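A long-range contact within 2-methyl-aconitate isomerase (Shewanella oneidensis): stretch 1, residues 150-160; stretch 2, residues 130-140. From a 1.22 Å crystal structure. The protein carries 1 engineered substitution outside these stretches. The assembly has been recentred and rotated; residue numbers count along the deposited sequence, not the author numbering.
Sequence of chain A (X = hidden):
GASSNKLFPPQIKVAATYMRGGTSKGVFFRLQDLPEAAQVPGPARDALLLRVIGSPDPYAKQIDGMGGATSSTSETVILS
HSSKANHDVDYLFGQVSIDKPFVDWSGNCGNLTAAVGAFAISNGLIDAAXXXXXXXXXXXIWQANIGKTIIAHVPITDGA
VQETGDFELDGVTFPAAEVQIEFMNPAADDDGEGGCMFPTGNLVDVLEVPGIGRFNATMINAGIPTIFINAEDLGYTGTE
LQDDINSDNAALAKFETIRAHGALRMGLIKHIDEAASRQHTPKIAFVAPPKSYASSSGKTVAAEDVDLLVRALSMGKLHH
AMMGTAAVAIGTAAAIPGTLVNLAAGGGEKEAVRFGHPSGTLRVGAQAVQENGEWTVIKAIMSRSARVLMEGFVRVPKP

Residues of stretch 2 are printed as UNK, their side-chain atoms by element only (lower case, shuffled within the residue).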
# COMPACT_ATOMS: atom_id res chain seq x y z
N ILE A 150 8.73 22.61 -15.80
CA ILE A 150 8.31 22.74 -14.41
C ILE A 150 9.54 23.09 -13.58
O ILE A 150 10.62 22.56 -13.83
CB ILE A 150 7.67 21.45 -13.89
CG1 ILE A 150 6.47 21.07 -14.75
CG2 ILE A 150 7.29 21.62 -12.44
CD1 ILE A 150 6.00 19.68 -14.51
N ILE A 151 9.40 24.01 -12.64
CA ILE A 151 10.51 24.44 -11.80
C ILE A 151 10.32 23.91 -10.38
O ILE A 151 9.21 23.98 -9.84
CB ILE A 151 10.59 25.97 -11.74
CG1 ILE A 151 10.61 26.58 -13.15
CG2 ILE A 151 11.77 26.42 -10.91
CD1 ILE A 151 11.81 26.19 -13.98
N ALA A 152 11.38 23.37 -9.78
CA ALA A 152 11.33 23.00 -8.37
C ALA A 152 12.41 23.75 -7.61
O ALA A 152 13.59 23.66 -7.97
CB ALA A 152 11.52 21.51 -8.21
N HIS A 153 12.02 24.50 -6.59
CA HIS A 153 12.97 25.24 -5.77
C HIS A 153 13.33 24.38 -4.57
O HIS A 153 12.59 24.34 -3.59
CB HIS A 153 12.39 26.59 -5.34
CG HIS A 153 11.98 27.46 -6.48
ND1 HIS A 153 12.88 28.17 -7.23
CD2 HIS A 153 10.76 27.72 -7.00
CE1 HIS A 153 12.23 28.85 -8.17
NE2 HIS A 153 10.94 28.59 -8.05
N VAL A 154 14.45 23.68 -4.68
CA VAL A 154 14.81 22.70 -3.66
C VAL A 154 15.82 23.28 -2.69
O VAL A 154 16.87 23.76 -3.10
CB VAL A 154 15.40 21.43 -4.31
CG1 VAL A 154 15.72 20.38 -3.26
CG2 VAL A 154 14.43 20.89 -5.37
N PRO A 155 15.52 23.23 -1.39
CA PRO A 155 16.46 23.78 -0.41
C PRO A 155 17.70 22.89 -0.26
O PRO A 155 17.61 21.66 -0.32
CB PRO A 155 15.65 23.81 0.88
CG PRO A 155 14.64 22.71 0.72
CD PRO A 155 14.29 22.71 -0.75
N ILE A 156 18.84 23.54 -0.06
CA ILE A 156 20.14 22.89 0.04
C ILE A 156 20.82 23.25 1.36
O ILE A 156 20.84 24.42 1.75
CB ILE A 156 21.08 23.34 -1.10
CG1 ILE A 156 20.44 23.11 -2.48
CG2 ILE A 156 22.43 22.64 -1.00
CD1 ILE A 156 20.21 21.64 -2.84
N THR A 157 21.37 22.25 2.04
CA THR A 157 22.18 22.46 3.24
C THR A 157 23.43 21.61 3.12
O THR A 157 23.35 20.41 2.87
CB THR A 157 21.41 22.06 4.50
OG1 THR A 157 20.28 22.92 4.67
CG2 THR A 157 22.31 22.15 5.74
N ASP A 158 24.60 22.24 3.28
CA ASP A 158 25.88 21.52 3.23
C ASP A 158 26.02 20.71 1.94
O ASP A 158 26.48 19.57 1.95
CB ASP A 158 26.06 20.62 4.46
CG ASP A 158 26.12 21.41 5.76
OD1 ASP A 158 26.65 22.54 5.73
OD2 ASP A 158 25.64 20.91 6.79
N GLY A 159 25.61 21.32 0.83
CA GLY A 159 25.75 20.71 -0.48
C GLY A 159 24.82 19.54 -0.77
O GLY A 159 24.99 18.87 -1.78
N ALA A 160 23.86 19.29 0.11
CA ALA A 160 22.93 18.19 -0.11
C ALA A 160 21.51 18.70 0.04
O ALA A 160 21.28 19.74 0.65
CB ALA A 160 23.19 17.06 0.87
N UNK A 130 25.17 24.99 -10.63
CA UNK A 130 23.83 25.46 -10.25
C UNK A 130 23.40 25.03 -8.85
O UNK A 130 22.31 25.39 -8.39
c UNK A 130 22.95 25.53 -12.65
n UNK A 130 20.39 27.64 -13.93
n UNK A 130 18.75 27.06 -12.42
c UNK A 130 21.73 25.20 -13.50
n UNK A 130 20.49 25.61 -12.85
c UNK A 130 22.79 24.97 -11.25
c UNK A 130 19.88 26.77 -13.06
N UNK A 131 24.23 24.25 -8.17
CA UNK A 131 23.92 23.82 -6.82
C UNK A 131 24.78 24.58 -5.85
O UNK A 131 26.00 24.43 -5.85
c UNK A 131 24.19 22.32 -6.63
c UNK A 131 23.68 21.87 -5.27
c UNK A 131 23.55 21.49 -7.74
c UNK A 131 23.93 20.04 -7.70
N UNK A 132 24.16 25.43 -5.02
CA UNK A 132 24.96 26.16 -4.03
C UNK A 132 25.34 25.25 -2.88
O UNK A 132 24.79 24.15 -2.74
c UNK A 132 22.64 26.58 -3.66
c UNK A 132 23.99 27.23 -3.53
c UNK A 132 22.73 25.74 -4.91
N UNK A 133 26.29 25.69 -2.06
CA UNK A 133 26.64 24.95 -0.87
C UNK A 133 25.47 25.00 0.11
O UNK A 133 25.18 24.02 0.80
c UNK A 133 28.97 23.46 0.56
n UNK A 133 29.27 22.64 1.72
c UNK A 133 27.89 25.56 -0.24
n UNK A 133 29.83 20.67 2.77
c UNK A 133 28.43 24.81 0.96
c UNK A 133 29.57 21.35 1.66
n UNK A 133 29.61 20.73 0.49
N UNK A 134 24.80 26.15 0.16
CA UNK A 134 23.62 26.36 0.98
C UNK A 134 22.67 27.31 0.28
O UNK A 134 23.11 28.21 -0.43
c UNK A 134 24.00 26.97 2.34
c UNK A 134 24.84 26.03 3.19
n UNK A 134 26.14 26.29 3.23
o UNK A 134 24.33 25.10 3.81
N UNK A 135 21.38 27.12 0.49
CA UNK A 135 20.42 28.04 -0.09
C UNK A 135 19.33 27.30 -0.83
O UNK A 135 18.74 26.37 -0.29
N UNK A 136 19.07 27.72 -2.06
CA UNK A 136 18.00 27.14 -2.86
C UNK A 136 18.56 26.80 -4.23
O UNK A 136 19.17 27.64 -4.88
c UNK A 136 15.73 27.51 -3.90
c UNK A 136 16.82 28.11 -3.01
c UNK A 136 16.24 28.45 -1.64
N UNK A 137 18.36 25.55 -4.65
CA UNK A 137 18.70 25.13 -6.00
C UNK A 137 17.43 25.11 -6.85
O UNK A 137 16.50 24.34 -6.58
c UNK A 137 19.33 23.74 -5.99
s UNK A 137 19.71 23.09 -7.62
N UNK A 138 17.39 25.96 -7.86
CA UNK A 138 16.25 26.02 -8.76
C UNK A 138 16.44 25.01 -9.89
O UNK A 138 17.28 25.20 -10.79
c UNK A 138 16.07 27.45 -9.29
c UNK A 138 15.00 27.51 -10.36
o UNK A 138 15.70 28.31 -8.20
N UNK A 139 15.69 23.92 -9.82
CA UNK A 139 15.82 22.84 -10.79
C UNK A 139 14.82 23.06 -11.91
O UNK A 139 13.61 23.14 -11.67
c UNK A 139 15.57 21.46 -10.13
c UNK A 139 15.75 20.36 -11.16
c UNK A 139 16.52 21.25 -8.97
N UNK A 140 15.34 23.15 -13.13
CA UNK A 140 14.50 23.36 -14.31
C UNK A 140 14.22 22.01 -14.94
O UNK A 140 15.10 21.38 -15.53
n UNK A 140 18.82 26.99 -17.18
c UNK A 140 16.64 26.41 -15.47
n UNK A 140 17.88 25.63 -15.57
c UNK A 140 15.59 25.66 -14.65
n UNK A 140 19.96 25.15 -16.40
c UNK A 140 15.21 24.31 -15.28
c UNK A 140 18.89 25.93 -16.38
O HOH W 1 28.14 24.21 4.24
O HOH W 2 25.27 24.83 6.36

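Position 130 carries three carbons, a nitrogen, and a carbon bearing two further nitrogens; it stays out of reach of the opposing stretch, and this guanidinium chain is Arg130. At 131, four carbons fork at the first, with one arm two carbons long, and the carbon of the shorter arm lies near Ile156: this is Ile131, with CG2 4.2 Å from Ile156 CD1. Three carbons at 132 close a ring onto the backbone nitrogen, and the carbonyl O of this residue, Pro132, lies 3.3 Å from Ile156 CG2; Pro132 CD sits 4.3 Å from Ile156 CG1.

Position 133 again ends in a carbon carrying two nitrogens after three carbons and a nitrogen, which makes it Arg133; its terminal group has Gly159 N and Asp158 O over one face. Its carbonyl accepts a hydrogen bond from Gly159 N (Gly159 N to Arg133 O, 2.7 Å). At 134 there are two carbons, the second bearing one oxygen and one nitrogen. The oxygen accepts a hydrogen bond from Asp158 N, and the residue is Asn134 (Asp158 N to Asn134 OD1, 2.9 Å). Position 135 has no side-chain atoms and pairs with Ile156 through both backbone hydrogen bonds; it is Gly135, with a phi of 130° and psi of -130° at which a CB would be jammed against the preceding carbonyl.

At 136 one carbon carries two others, one of them near His153: Val136, whose CG1 is 3.8 Å from His153 CB. Position 137 has a carbon followed by a sulfur, which makes it Cys137; Cys137 CB packs 3.7 Å from Ile156 CG1. At 138 a carbon bears one oxygen and one carbon, the pattern of Thr138. The oxygen lies near the plane of the His153 ring, at its edge, and Thr138 OG1 hydrogen-bonds His153 ND1 at 3.0 Å. Three carbons, branched at the first, recur at 139 beside Ala152 and Val154: Val139, with CG2 4.2 Å from Val154 CG2. Position 140 has three carbons, a nitrogen, and a carbon with two nitrogens, and its aliphatic part meets Ile151; it is Arg140, with CG 3.9 Å from Ile151 CD1.

The contact is an antiparallel strand pair held by reciprocal backbone hydrogen bonds at Ala152–Val139, Val154–Cys137 and Ile156–Gly135. The side chains of Ala152, Val154, Ile156, Cys137 and Val139 lie on one face, and those of Ile151, His153, Pro155, Val136, Thr138 and Arg140 on the other. Beyond the ladder, the type I' turn from Thr157 to Ala160 offers the amides of Asp158 and Gly159 to Asn134 OD1 and Arg133 O, and two waters link Asn134 to Asp158 OD1, one also reaching Arg133 NE.

Stretch 2 130-140: RIPRNGVCTVR
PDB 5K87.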